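Long-range contacts in siderophore-interacting protein (Aeromonas hydrophila, PDB 6K2L), which probably reduces ferric siderophores by means of its bound FAD, so that the iron can be released for use by the cell: residues I49-P54 and G106-F111; R77-T82 and D254-H259. The protein carries 1 engineered substitution. All coordinates share one frame; numbering follows the deposited sequence.

Overall arrangement
Both contacts pack an element against neighbouring strands of the antiparallel barrel, and both touch FAD. Their centres lie about 9 Å apart. Contact 1 joins strand 46-51 to helix 107-114 within the barrel domain, while contact 2 joins strand 79-89 to the C-terminal helix 255-266 through segments 77-82 and 254-259, 172 residues apart at their closest ends. The two strands are antiparallel neighbours, with Ile-49 N 2.8 Å from Arg-81 O, a probable hydrogen bond. At the pyrophosphate the contacts converge: Pro-107 CD packs 3.2 Å from Arg-81 NH2, and the phosphate oxygen O1P receives both Ala-108 N of contact 1 and Arg-81 NE of contact 2.

Contact 1. Residues I49-P54 and G106-F111; sequences IMLPQP and GPASRF. With FAD (flavin-adenine dinucleotide), chain C.
Leu-51, at the end of strand 46-51, sends its two methyls to different places on helix 107-114. With CG anti to the carbonyl carbon (chi1 -62°), CD1 lies against the backbone of the first turn, 3.6 Å from Ala-108 N, and also meets Pro-107 CB at 3.9 Å. CD2 goes to the next turn, where it sits 3.8 Å from Phe-111 CB, at the root of the aromatic side chain; the two side chains cross at about a right angle. Ile-49, two residues earlier, adds a looser touch, its CD1 being 4.3 Å from Ala-108 CB. No hydrogen bond links the segments; apolar side chains make the contact by van der Waals packing, and the strand and helix axes cross at 89°. Leu-121 of strand 120-123 also touches Ile-49, Leu-51 and Phe-111. The amino end of the helix faces FAD: Ala-108 N donates to O1P at 3.0 Å, and Ser-109 N gives O2P a weak bond. At the N-cap, Gly-106 CA lies 3.2 Å from FAD O1A. A helix packed on a beta barrel, its first amides on the pyrophosphate, is characteristic of the FAD-binding domain of ferredoxin-reductase-like flavoproteins.

Contact 2. Residues R77-T82 and D254-H259; sequences RPIMRT and DEEAYH. With FAD (flavin-adenine dinucleotide), chain C.
Arg-81 fits the arginine of the R-x-Y/F-T motif, which in ferredoxin-reductase-like flavoproteins lies on a barrel strand and binds the FAD pyrophosphate. Its guanidinium bridges the two phosphates: NH2 donates to O1A at 2.9 Å, and NE to O1P at 3.0 Å, with a weak second bond to O5'. Helix 255-266 brings its amino end to the same group, Glu-255 N donating to O2A at 3.0 Å, so the positive pole of that helix probably adds to the charge of the arginine. Further along the cofactor, Thr-82 O accepts from the ribityl O2', which a water also bonds; the water accepts from Thr-82 N and gives a weak bond to Glu-255 OE1. Thr-82 CG2, anti to its backbone N, packs 3.4 Å from C7 of the flavin.

The Arg-81 side chain bends at chi2 (-70°), and second-shell oxygens near the guanidinium plane help the phosphates fix its rotation. Arg-81 NH1 donates to Met-80 O at 3.0 Å, from above the carbonyl plane. The salt bridge from Arg-81 NH1 to Glu-256 OE2 is long, 3.3 Å. It is nearly straight at the N-H (167°), but OE2 is met from above the carboxylate plane, which is tilted 53° against the guanidinium; OE1 accepts only a weak bond from NH2. Glu-255 CB rests over the border of one guanidinium face, 3.5 Å from Arg-81 NH1, while its carboxylate turns to Arg-262, with which OE1 forms a salt bridge. Glu-255 OE2 is met by His-259 ND1 one turn on. Asp-254, itself beside FAD O5B, is the N-cap of the helix that presents Glu-255 N, its OD1 accepting from Ala-257 N at 2.9 Å, with that nitrogen almost on the extension of the CG-OD1 bond.

Contact 1. Residues I49-P54 and G106-F111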
ATOM      1  N   ILE A  49       8.341 -10.738  14.846  1.00 17.39           N
ATOM      2  CA  ILE A  49       9.386 -10.021  15.567  1.00 22.90           C
ATOM      3  C   ILE A  49      10.071 -11.003  16.511  1.00 20.63           C
ATOM      4  O   ILE A  49       9.446 -11.933  17.048  1.00 19.93           O
ATOM      5  CB  ILE A  49       8.845  -8.781  16.321  1.00 18.67           C
ATOM      6  CG1 ILE A  49       8.088  -9.172  17.585  1.00 18.99           C
ATOM      7  CG2 ILE A  49       8.058  -7.873  15.398  1.00 10.55           C
ATOM      8  CD1 ILE A  49       7.799  -7.978  18.525  1.00 16.44           C
ATOM      9  N   MET A  50      11.371 -10.833  16.659  1.00 20.23           N
ATOM     10  CA  MET A  50      12.191 -11.732  17.452  1.00 22.49           C
ATOM     11  C   MET A  50      12.691 -10.933  18.641  1.00 20.14           C
ATOM     12  O   MET A  50      13.414  -9.946  18.480  1.00 21.67           O
ATOM     13  CB  MET A  50      13.341 -12.297  16.620  1.00 25.20           C
ATOM     14  CG  MET A  50      12.880 -13.245  15.517  1.00 29.18           C
ATOM     15  SD  MET A  50      14.116 -13.633  14.225  1.00 33.11           S
ATOM     16  CE  MET A  50      13.615 -12.468  12.958  1.00 28.36           C
ATOM     17  N   LEU A  51      12.281 -11.327  19.796  1.00 20.59           N
ATOM     18  CA  LEU A  51      12.650 -10.708  21.043  1.00 23.00           C
ATOM     19  C   LEU A  51      13.620 -11.614  21.794  1.00 21.96           C
ATOM     20  O   LEU A  51      13.616 -12.834  21.603  1.00 19.46           O
ATOM     21  CB  LEU A  51      11.405 -10.439  21.905  1.00 17.97           C
ATOM     22  CG  LEU A  51      10.447  -9.457  21.198  1.00 21.14           C
ATOM     23  CD1 LEU A  51       8.953  -9.761  21.455  1.00 15.92           C
ATOM     24  CD2 LEU A  51      10.755  -8.011  21.558  1.00 17.90           C
ATOM     25  N   PRO A  52      14.485 -11.036  22.613  1.00 19.85           N
ATOM     26  CA  PRO A  52      15.348 -11.839  23.479  1.00 22.99           C
ATOM     27  C   PRO A  52      14.554 -12.693  24.458  1.00 22.11           C
ATOM     28  O   PRO A  52      13.449 -12.351  24.874  1.00 17.83           O
ATOM     29  CB  PRO A  52      16.168 -10.779  24.226  1.00 25.29           C
ATOM     30  CG  PRO A  52      15.329  -9.484  24.079  1.00 24.29           C
ATOM     31  CD  PRO A  52      14.773  -9.596  22.715  1.00 19.24           C
ATOM     32  N   GLN A  53      15.152 -13.819  24.833  1.00 23.79           N
ATOM     33  CA  GLN A  53      14.658 -14.639  25.926  1.00 23.99           C
ATOM     34  C   GLN A  53      14.930 -13.956  27.263  1.00 28.42           C
ATOM     35  O   GLN A  53      15.686 -12.981  27.340  1.00 24.01           O
ATOM     36  CB  GLN A  53      15.338 -15.999  25.903  1.00 22.86           C
ATOM     37  CG  GLN A  53      15.302 -16.723  24.596  1.00 30.24           C
ATOM     38  CD  GLN A  53      16.300 -17.881  24.568  1.00 38.54           C
ATOM     39  OE1 GLN A  53      16.647 -18.465  25.615  1.00 40.31           O
ATOM     40  NE2 GLN A  53      16.779 -18.212  23.371  1.00 33.50           N
ATOM     41  N   PRO A  54      14.328 -14.458  28.347  1.00 27.79           N
ATOM     42  CA  PRO A  54      14.647 -13.916  29.678  1.00 27.15           C
ATOM     43  C   PRO A  54      16.128 -13.811  29.975  1.00 26.14           C
ATOM     44  O   PRO A  54      16.563 -12.810  30.554  1.00 26.07           O
ATOM     45  CB  PRO A  54      13.959 -14.913  30.622  1.00 33.65           C
ATOM     46  CG  PRO A  54      12.781 -15.426  29.836  1.00 24.92           C
ATOM     47  CD  PRO A  54      13.187 -15.396  28.383  1.00 29.38           C
ATOM     48  N   GLY A 106       4.360 -10.155  29.062  1.00 21.52           N
ATOM     49  CA  GLY A 106       4.823 -10.784  27.830  1.00 15.94           C
ATOM     50  C   GLY A 106       5.944  -9.980  27.200  1.00 16.44           C
ATOM     51  O   GLY A 106       6.051  -8.767  27.425  1.00 20.58           O
ATOM     52  N   PRO A 107       6.813 -10.630  26.415  1.00 14.79           N
ATOM     53  CA  PRO A 107       7.975  -9.903  25.867  1.00 12.45           C
ATOM     54  C   PRO A 107       7.615  -8.768  24.926  1.00 13.64           C
ATOM     55  O   PRO A 107       8.271  -7.725  24.970  1.00 20.19           O
ATOM     56  CB  PRO A 107       8.767 -11.002  25.140  1.00 15.69           C
ATOM     57  CG  PRO A 107       7.754 -12.049  24.808  1.00 14.03           C
ATOM     58  CD  PRO A 107       6.784 -12.035  25.966  1.00 15.90           C
ATOM     59  N   ALA A 108       6.624  -8.932  24.044  1.00 14.63           N
ATOM     60  CA  ALA A 108       6.293  -7.832  23.133  1.00 16.93           C
ATOM     61  C   ALA A 108       5.683  -6.650  23.879  1.00 16.61           C
ATOM     62  O   ALA A 108       5.981  -5.495  23.553  1.00 14.14           O
ATOM     63  CB  ALA A 108       5.339  -8.303  22.028  1.00 15.37           C
ATOM     64  N   SER A 109       4.840  -6.921  24.881  1.00 16.36           N
ATOM     65  CA  SER A 109       4.316  -5.850  25.724  1.00 19.18           C
ATOM     66  C   SER A 109       5.436  -5.095  26.413  1.00 18.73           C
ATOM     67  O   SER A 109       5.378  -3.864  26.509  1.00 15.10           O
ATOM     68  CB  SER A 109       3.355  -6.405  26.777  1.00 20.34           C
ATOM     69  OG  SER A 109       2.798  -5.344  27.539  1.00 22.94           O
ATOM     70  N   ARG A 110       6.467  -5.806  26.889  1.00 21.01           N
ATOM     71  CA  ARG A 110       7.586  -5.124  27.516  1.00 20.98           C
ATOM     72  C   ARG A 110       8.347  -4.280  26.517  1.00 17.47           C
ATOM     73  O   ARG A 110       8.688  -3.125  26.805  1.00 18.06           O
ATOM     74  CB  ARG A 110       8.535  -6.121  28.174  1.00 20.54           C
ATOM     75  CG  ARG A 110       9.858  -5.477  28.594  1.00 24.88           C
ATOM     76  CD  ARG A 110      10.916  -6.532  28.896  1.00 29.04           C
ATOM     77  NE  ARG A 110      10.681  -7.222  30.166  1.00 28.80           N
ATOM     78  CZ  ARG A 110      11.446  -8.209  30.622  1.00 29.38           C
ATOM     79  NH1 ARG A 110      12.481  -8.608  29.890  1.00 32.29           N
ATOM     80  NH2 ARG A 110      11.183  -8.788  31.799  1.00 26.72           N
ATOM     81  N   PHE A 111       8.602  -4.820  25.339  1.00 12.98           N
ATOM     82  CA  PHE A 111       9.277  -4.002  24.345  1.00 19.19           C
ATOM     83  C   PHE A 111       8.479  -2.732  24.045  1.00 18.15           C
ATOM     84  O   PHE A 111       9.050  -1.635  24.003  1.00 14.98           O
ATOM     85  CB  PHE A 111       9.516  -4.807  23.071  1.00 16.02           C
ATOM     86  CG  PHE A 111       9.978  -3.971  21.939  1.00 17.37           C
ATOM     87  CD1 PHE A 111      11.316  -3.603  21.827  1.00 16.64           C
ATOM     88  CD2 PHE A 111       9.073  -3.518  20.998  1.00 14.28           C
ATOM     89  CE1 PHE A 111      11.741  -2.810  20.775  1.00 15.66           C
ATOM     90  CE2 PHE A 111       9.495  -2.734  19.949  1.00 19.30           C
ATOM     91  CZ  PHE A 111      10.832  -2.379  19.835  1.00 16.30           C
TER
HETATM   92  PA  FAD C 301       1.850 -12.532  25.425  1.00 13.84           P
HETATM   93  O1A FAD C 301       3.165 -12.827  26.074  1.00 21.17           O
HETATM   94  O2A FAD C 301       1.536 -13.332  24.154  1.00 13.73           O
HETATM   95  O5B FAD C 301       0.558 -12.797  26.369  1.00 23.40           O
HETATM   96  C5B FAD C 301       0.501 -12.322  27.730  1.00 18.13           C
HETATM   97  C4B FAD C 301      -0.923 -12.190  28.230  1.00 20.30           C
HETATM   98  O4B FAD C 301      -1.514 -10.967  27.734  1.00 27.23           O
HETATM   99  C3B FAD C 301      -1.905 -13.299  27.856  1.00 25.75           C
HETATM  100  O3B FAD C 301      -2.824 -13.518  28.925  1.00 26.83           O
HETATM  101  C2B FAD C 301      -2.594 -12.736  26.605  1.00 23.87           C
HETATM  102  O2B FAD C 301      -3.917 -13.215  26.377  1.00 20.74           O
HETATM  103  C1B FAD C 301      -2.647 -11.246  26.926  1.00 20.86           C
HETATM  104  N9A FAD C 301      -2.536 -10.411  25.756  1.00 19.84           N
HETATM  105  C8A FAD C 301      -1.704 -10.605  24.682  1.00 20.47           C
HETATM  106  N7A FAD C 301      -1.782  -9.664  23.769  1.00 19.11           N
HETATM  107  C5A FAD C 301      -2.723  -8.786  24.289  1.00 20.24           C
HETATM  108  C6A FAD C 301      -3.256  -7.577  23.806  1.00 19.81           C
HETATM  109  N6A FAD C 301      -2.874  -7.010  22.661  1.00 14.34           N
HETATM  110  N1A FAD C 301      -4.191  -6.952  24.567  1.00 20.93           N
HETATM  111  C2A FAD C 301      -4.560  -7.516  25.722  1.00 22.86           C
HETATM  112  N3A FAD C 301      -4.116  -8.647  26.283  1.00 25.42           N
HETATM  113  C4A FAD C 301      -3.192  -9.233  25.515  1.00 19.38           C
HETATM  114  N1  FAD C 301      -0.871  -7.496  17.974  1.00 10.72           N
HETATM  115  C2  FAD C 301      -0.601  -6.157  17.951  1.00 13.28           C
HETATM  116  O2  FAD C 301      -0.560  -5.482  18.983  1.00 13.02           O
HETATM  117  N3  FAD C 301      -0.376  -5.518  16.742  1.00 13.53           N
HETATM  118  C4  FAD C 301      -0.393  -6.104  15.500  1.00 14.20           C
HETATM  119  O4  FAD C 301      -0.170  -5.430  14.495  1.00 13.07           O
HETATM  120  C4X FAD C 301      -0.666  -7.531  15.532  1.00 15.22           C
HETATM  121  N5  FAD C 301      -0.694  -8.188  14.377  1.00 13.46           N
HETATM  122  C5X FAD C 301      -0.961  -9.533  14.412  1.00 11.97           C
HETATM  123  C6  FAD C 301      -1.017 -10.230  13.212  1.00 10.76           C
HETATM  124  C7  FAD C 301      -1.309 -11.591  13.183  1.00 13.60           C
HETATM  125  C7M FAD C 301      -1.336 -12.311  11.858  1.00 12.29           C
HETATM  126  C8  FAD C 301      -1.517 -12.281  14.393  1.00 15.68           C
HETATM  127  C8M FAD C 301      -1.790 -13.765  14.411  1.00 13.78           C
HETATM  128  C9  FAD C 301      -1.444 -11.588  15.597  1.00 13.08           C
HETATM  129  C9A FAD C 301      -1.180 -10.225  15.617  1.00 11.46           C
HETATM  130  N10 FAD C 301      -1.144  -9.496  16.823  1.00 13.34           N
HETATM  131  C10 FAD C 301      -0.900  -8.137  16.817  1.00 12.55           C
HETATM  132  C1' FAD C 301      -1.402 -10.170  18.109  1.00 16.35           C
HETATM  133  C2' FAD C 301      -0.169 -10.324  19.002  1.00 15.71           C
HETATM  134  O2' FAD C 301       0.737 -11.305  18.489  1.00 10.66           O
HETATM  135  C3' FAD C 301      -0.636 -10.734  20.402  1.00 17.04           C
HETATM  136  O3' FAD C 301      -1.245  -9.603  21.021  1.00 14.55           O
HETATM  137  C4' FAD C 301       0.469 -11.269  21.312  1.00 16.29           C
HETATM  138  O4' FAD C 301      -0.125 -12.119  22.297  1.00 18.02           O
HETATM  139  C5' FAD C 301       1.252 -10.142  21.952  1.00 14.97           C
HETATM  140  O5' FAD C 301       2.380 -10.692  22.657  1.00 18.37           O
HETATM  141  P   FAD C 301       2.772 -10.192  24.101  1.00 15.31           P
HETATM  142  O1P FAD C 301       4.199 -10.701  24.344  1.00 19.47           O
HETATM  143  O2P FAD C 301       2.590  -8.750  24.262  1.00 16.45           O
HETATM  144  O3P FAD C 301       1.763 -10.988  25.053  1.00 18.31           O

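Contact 2. Residues R77-T82 and D254-H259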
ATOM      1  N   ARG A  77      17.743 -19.341  20.221  1.00 36.91           N
ATOM      2  CA  ARG A  77      16.541 -18.967  19.492  1.00 38.87           C
ATOM      3  C   ARG A  77      15.775 -17.861  20.220  1.00 34.44           C
ATOM      4  O   ARG A  77      15.526 -17.974  21.426  1.00 34.10           O
ATOM      5  CB  ARG A  77      15.649 -20.203  19.335  1.00 37.79           C
ATOM      6  CG  ARG A  77      14.755 -20.215  18.079  1.00 46.61           C
ATOM      7  CD  ARG A  77      13.463 -21.060  18.288  1.00 47.81           C
ATOM      8  NE  ARG A  77      13.775 -22.431  18.715  1.00 62.30           N
ATOM      9  CZ  ARG A  77      14.291 -23.384  17.932  1.00 63.97           C
ATOM     10  NH1 ARG A  77      14.554 -23.145  16.644  1.00 52.16           N
ATOM     11  NH2 ARG A  77      14.541 -24.588  18.448  1.00 59.05           N
ATOM     12  N   PRO A  78      15.375 -16.802  19.533  1.00 29.45           N
ATOM     13  CA  PRO A  78      14.582 -15.756  20.177  1.00 30.45           C
ATOM     14  C   PRO A  78      13.130 -16.191  20.367  1.00 29.11           C
ATOM     15  O   PRO A  78      12.639 -17.135  19.746  1.00 33.30           O
ATOM     16  CB  PRO A  78      14.695 -14.581  19.194  1.00 24.26           C
ATOM     17  CG  PRO A  78      14.910 -15.205  17.900  1.00 30.69           C
ATOM     18  CD  PRO A  78      15.698 -16.476  18.136  1.00 32.80           C
ATOM     19  N   ILE A  79      12.444 -15.484  21.261  1.00 20.84           N
ATOM     20  CA  ILE A  79      10.994 -15.591  21.365  1.00 24.26           C
ATOM     21  C   ILE A  79      10.378 -14.872  20.176  1.00 25.99           C
ATOM     22  O   ILE A  79      10.881 -13.832  19.731  1.00 24.82           O
ATOM     23  CB  ILE A  79      10.496 -15.004  22.697  1.00 28.00           C
ATOM     24  CG1 ILE A  79      11.244 -15.651  23.864  1.00 29.73           C
ATOM     25  CG2 ILE A  79       8.999 -15.205  22.861  1.00 23.63           C
ATOM     26  CD1 ILE A  79      11.144 -14.834  25.123  1.00 32.72           C
ATOM     27  N   MET A  80       9.319 -15.442  19.615  1.00 26.58           N
ATOM     28  CA  MET A  80       8.709 -14.886  18.419  1.00 23.57           C
ATOM     29  C   MET A  80       7.306 -14.402  18.737  1.00 24.57           C
ATOM     30  O   MET A  80       6.582 -15.037  19.514  1.00 19.15           O
ATOM     31  CB  MET A  80       8.668 -15.921  17.314  1.00 23.18           C
ATOM     32  CG  MET A  80       9.968 -16.679  17.233  1.00 34.10           C
ATOM     33  SD  MET A  80      10.982 -15.962  15.947  1.00 31.89           S
ATOM     34  CE  MET A  80      10.189 -16.780  14.559  1.00 31.62           C
ATOM     35  N   ARG A  81       6.948 -13.251  18.165  1.00 19.34           N
ATOM     36  CA  ARG A  81       5.564 -12.799  18.171  1.00 19.52           C
ATOM     37  C   ARG A  81       5.189 -12.384  16.762  1.00 18.08           C
ATOM     38  O   ARG A  81       6.028 -11.889  16.013  1.00 16.44           O
ATOM     39  CB  ARG A  81       5.335 -11.614  19.124  1.00 17.76           C
ATOM     40  CG  ARG A  81       5.567 -11.933  20.605  1.00 17.67           C
ATOM     41  CD  ARG A  81       4.510 -12.835  21.130  1.00 18.07           C
ATOM     42  NE  ARG A  81       4.566 -13.052  22.576  1.00 22.61           N
ATOM     43  CZ  ARG A  81       5.166 -14.098  23.153  1.00 20.25           C
ATOM     44  NH1 ARG A  81       5.793 -14.984  22.403  1.00 18.11           N
ATOM     45  NH2 ARG A  81       5.117 -14.269  24.470  1.00 15.15           N
ATOM     46  N   THR A  82       3.912 -12.541  16.417  1.00 17.69           N
ATOM     47  CA  THR A  82       3.410 -12.117  15.118  1.00 16.12           C
ATOM     48  C   THR A  82       2.857 -10.700  15.190  1.00 14.33           C
ATOM     49  O   THR A  82       2.099 -10.370  16.105  1.00 14.61           O
ATOM     50  CB  THR A  82       2.330 -13.064  14.619  1.00 18.53           C
ATOM     51  OG1 THR A  82       2.867 -14.386  14.594  1.00 17.62           O
ATOM     52  CG2 THR A  82       1.910 -12.666  13.188  1.00 18.59           C
ATOM     53  N   ASP A 254      -0.952 -16.669  26.925  1.00 23.10           N
ATOM     54  CA  ASP A 254       0.178 -16.127  26.203  1.00 23.58           C
ATOM     55  C   ASP A 254       0.359 -16.885  24.878  1.00 28.54           C
ATOM     56  O   ASP A 254      -0.265 -17.933  24.627  1.00 25.97           O
ATOM     57  CB  ASP A 254       1.434 -16.184  27.076  1.00 24.90           C
ATOM     58  CG  ASP A 254       1.610 -17.540  27.765  1.00 34.33           C
ATOM     59  OD1 ASP A 254       1.752 -18.565  27.067  1.00 33.86           O
ATOM     60  OD2 ASP A 254       1.607 -17.583  29.017  1.00 46.11           O
ATOM     61  N   GLU A 255       1.203 -16.314  24.007  1.00 24.15           N
ATOM     62  CA  GLU A 255       1.466 -16.916  22.706  1.00 22.97           C
ATOM     63  C   GLU A 255       2.019 -18.338  22.828  1.00 29.95           C
ATOM     64  O   GLU A 255       1.792 -19.178  21.942  1.00 23.51           O
ATOM     65  CB  GLU A 255       2.438 -16.029  21.933  1.00 23.61           C
ATOM     66  CG  GLU A 255       3.022 -16.689  20.686  1.00 27.77           C
ATOM     67  CD  GLU A 255       1.967 -16.926  19.602  1.00 31.37           C
ATOM     68  OE1 GLU A 255       0.988 -16.132  19.540  1.00 24.52           O
ATOM     69  OE2 GLU A 255       2.125 -17.895  18.814  1.00 36.05           O
ATOM     70  N   GLU A 256       2.755 -18.624  23.913  1.00 31.47           N
ATOM     71  CA  GLU A 256       3.351 -19.946  24.072  1.00 32.23           C
ATOM     72  C   GLU A 256       2.278 -20.998  24.288  1.00 26.97           C
ATOM     73  O   GLU A 256       2.353 -22.096  23.725  1.00 31.71           O
ATOM     74  CB  GLU A 256       4.347 -19.947  25.233  1.00 33.00           C
ATOM     75  CG  GLU A 256       5.780 -19.589  24.846  1.00 32.03           C
ATOM     76  CD  GLU A 256       6.048 -18.097  24.932  1.00 41.85           C
ATOM     77  OE1 GLU A 256       5.435 -17.446  25.812  1.00 38.36           O
ATOM     78  OE2 GLU A 256       6.848 -17.583  24.109  1.00 42.39           O
ATOM     79  N   ALA A 257       1.269 -20.676  25.081  1.00 22.51           N
ATOM     80  CA  ALA A 257       0.165 -21.595  25.288  1.00 26.46           C
ATOM     81  C   ALA A 257      -0.769 -21.644  24.089  1.00 31.85           C
ATOM     82  O   ALA A 257      -1.458 -22.657  23.886  1.00 30.78           O
ATOM     83  CB  ALA A 257      -0.623 -21.202  26.546  1.00 24.17           C
ATOM     84  N   TYR A 258      -0.803 -20.582  23.283  1.00 26.24           N
ATOM     85  CA  TYR A 258      -1.826 -20.470  22.259  1.00 28.70           C
ATOM     86  C   TYR A 258      -1.372 -20.881  20.868  1.00 32.04           C
ATOM     87  O   TYR A 258      -2.224 -21.002  19.987  1.00 29.76           O
ATOM     88  CB  TYR A 258      -2.348 -19.034  22.186  1.00 31.43           C
ATOM     89  CG  TYR A 258      -3.570 -18.892  21.311  1.00 32.00           C
ATOM     90  CD1 TYR A 258      -4.693 -19.669  21.535  1.00 35.12           C
ATOM     91  CD2 TYR A 258      -3.585 -18.012  20.233  1.00 28.53           C
ATOM     92  CE1 TYR A 258      -5.810 -19.561  20.732  1.00 34.70           C
ATOM     93  CE2 TYR A 258      -4.706 -17.888  19.430  1.00 25.64           C
ATOM     94  CZ  TYR A 258      -5.814 -18.673  19.684  1.00 29.50           C
ATOM     95  OH  TYR A 258      -6.948 -18.579  18.911  1.00 28.66           O
ATOM     96  N   HIS A 259      -0.066 -21.029  20.624  1.00 28.31           N
ATOM     97  CA  HIS A 259       0.404 -21.146  19.250  1.00 31.41           C
ATOM     98  C   HIS A 259      -0.296 -22.294  18.522  1.00 36.54           C
ATOM     99  O   HIS A 259      -0.866 -22.113  17.431  1.00 40.73           O
ATOM    100  CB  HIS A 259       1.927 -21.306  19.256  1.00 36.77           C
ATOM    101  CG  HIS A 259       2.532 -21.561  17.907  1.00 45.45           C
ATOM    102  ND1 HIS A 259       2.716 -20.562  16.974  1.00 41.95           N
ATOM    103  CD2 HIS A 259       2.996 -22.701  17.334  1.00 46.65           C
ATOM    104  CE1 HIS A 259       3.265 -21.073  15.884  1.00 51.51           C
ATOM    105  NE2 HIS A 259       3.446 -22.369  16.077  1.00 54.55           N
TER
HETATM  106  PA  FAD C 301       1.850 -12.532  25.425  1.00 13.84           P
HETATM  107  O1A FAD C 301       3.165 -12.827  26.074  1.00 21.17           O
HETATM  108  O2A FAD C 301       1.536 -13.332  24.154  1.00 13.73           O
HETATM  109  O5B FAD C 301       0.558 -12.797  26.369  1.00 23.40           O
HETATM  110  C5B FAD C 301       0.501 -12.322  27.730  1.00 18.13           C
HETATM  111  C4B FAD C 301      -0.923 -12.190  28.230  1.00 20.30           C
HETATM  112  O4B FAD C 301      -1.514 -10.967  27.734  1.00 27.23           O
HETATM  113  C3B FAD C 301      -1.905 -13.299  27.856  1.00 25.75           C
HETATM  114  O3B FAD C 301      -2.824 -13.518  28.925  1.00 26.83           O
HETATM  115  C2B FAD C 301      -2.594 -12.736  26.605  1.00 23.87           C
HETATM  116  O2B FAD C 301      -3.917 -13.215  26.377  1.00 20.74           O
HETATM  117  C1B FAD C 301      -2.647 -11.246  26.926  1.00 20.86           C
HETATM  118  N9A FAD C 301      -2.536 -10.411  25.756  1.00 19.84           N
HETATM  119  C8A FAD C 301      -1.704 -10.605  24.682  1.00 20.47           C
HETATM  120  N7A FAD C 301      -1.782  -9.664  23.769  1.00 19.11           N
HETATM  121  C5A FAD C 301      -2.723  -8.786  24.289  1.00 20.24           C
HETATM  122  C6A FAD C 301      -3.256  -7.577  23.806  1.00 19.81           C
HETATM  123  N6A FAD C 301      -2.874  -7.010  22.661  1.00 14.34           N
HETATM  124  N1A FAD C 301      -4.191  -6.952  24.567  1.00 20.93           N
HETATM  125  C2A FAD C 301      -4.560  -7.516  25.722  1.00 22.86           C
HETATM  126  N3A FAD C 301      -4.116  -8.647  26.283  1.00 25.42           N
HETATM  127  C4A FAD C 301      -3.192  -9.233  25.515  1.00 19.38           C
HETATM  128  N1  FAD C 301      -0.871  -7.496  17.974  1.00 10.72           N
HETATM  129  C2  FAD C 301      -0.601  -6.157  17.951  1.00 13.28           C
HETATM  130  O2  FAD C 301      -0.560  -5.482  18.983  1.00 13.02           O
HETATM  131  N3  FAD C 301      -0.376  -5.518  16.742  1.00 13.53           N
HETATM  132  C4  FAD C 301      -0.393  -6.104  15.500  1.00 14.20           C
HETATM  133  O4  FAD C 301      -0.170  -5.430  14.495  1.00 13.07           O
HETATM  134  C4X FAD C 301      -0.666  -7.531  15.532  1.00 15.22           C
HETATM  135  N5  FAD C 301      -0.694  -8.188  14.377  1.00 13.46           N
HETATM  136  C5X FAD C 301      -0.961  -9.533  14.412  1.00 11.97           C
HETATM  137  C6  FAD C 301      -1.017 -10.230  13.212  1.00 10.76           C
HETATM  138  C7  FAD C 301      -1.309 -11.591  13.183  1.00 13.60           C
HETATM  139  C7M FAD C 301      -1.336 -12.311  11.858  1.00 12.29           C
HETATM  140  C8  FAD C 301      -1.517 -12.281  14.393  1.00 15.68           C
HETATM  141  C8M FAD C 301      -1.790 -13.765  14.411  1.00 13.78           C
HETATM  142  C9  FAD C 301      -1.444 -11.588  15.597  1.00 13.08           C
HETATM  143  C9A FAD C 301      -1.180 -10.225  15.617  1.00 11.46           C
HETATM  144  N10 FAD C 301      -1.144  -9.496  16.823  1.00 13.34           N
HETATM  145  C10 FAD C 301      -0.900  -8.137  16.817  1.00 12.55           C
HETATM  146  C1' FAD C 301      -1.402 -10.170  18.109  1.00 16.35           C
HETATM  147  C2' FAD C 301      -0.169 -10.324  19.002  1.00 15.71           C
HETATM  148  O2' FAD C 301       0.737 -11.305  18.489  1.00 10.66           O
HETATM  149  C3' FAD C 301      -0.636 -10.734  20.402  1.00 17.04           C
HETATM  150  O3' FAD C 301      -1.245  -9.603  21.021  1.00 14.55           O
HETATM  151  C4' FAD C 301       0.469 -11.269  21.312  1.00 16.29           C
HETATM  152  O4' FAD C 301      -0.125 -12.119  22.297  1.00 18.02           O
HETATM  153  C5' FAD C 301       1.252 -10.142  21.952  1.00 14.97           C
HETATM  154  O5' FAD C 301       2.380 -10.692  22.657  1.00 18.37           O
HETATM  155  P   FAD C 301       2.772 -10.192  24.101  1.00 15.31           P
HETATM  156  O1P FAD C 301       4.199 -10.701  24.344  1.00 19.47           O
HETATM  157  O2P FAD C 301       2.590  -8.750  24.262  1.00 16.45           O
HETATM  158  O3P FAD C 301       1.763 -10.988  25.053  1.00 18.31           O
HETATM  159  O   HOH W   1       2.210 -13.741  18.553  1.00 21.59           O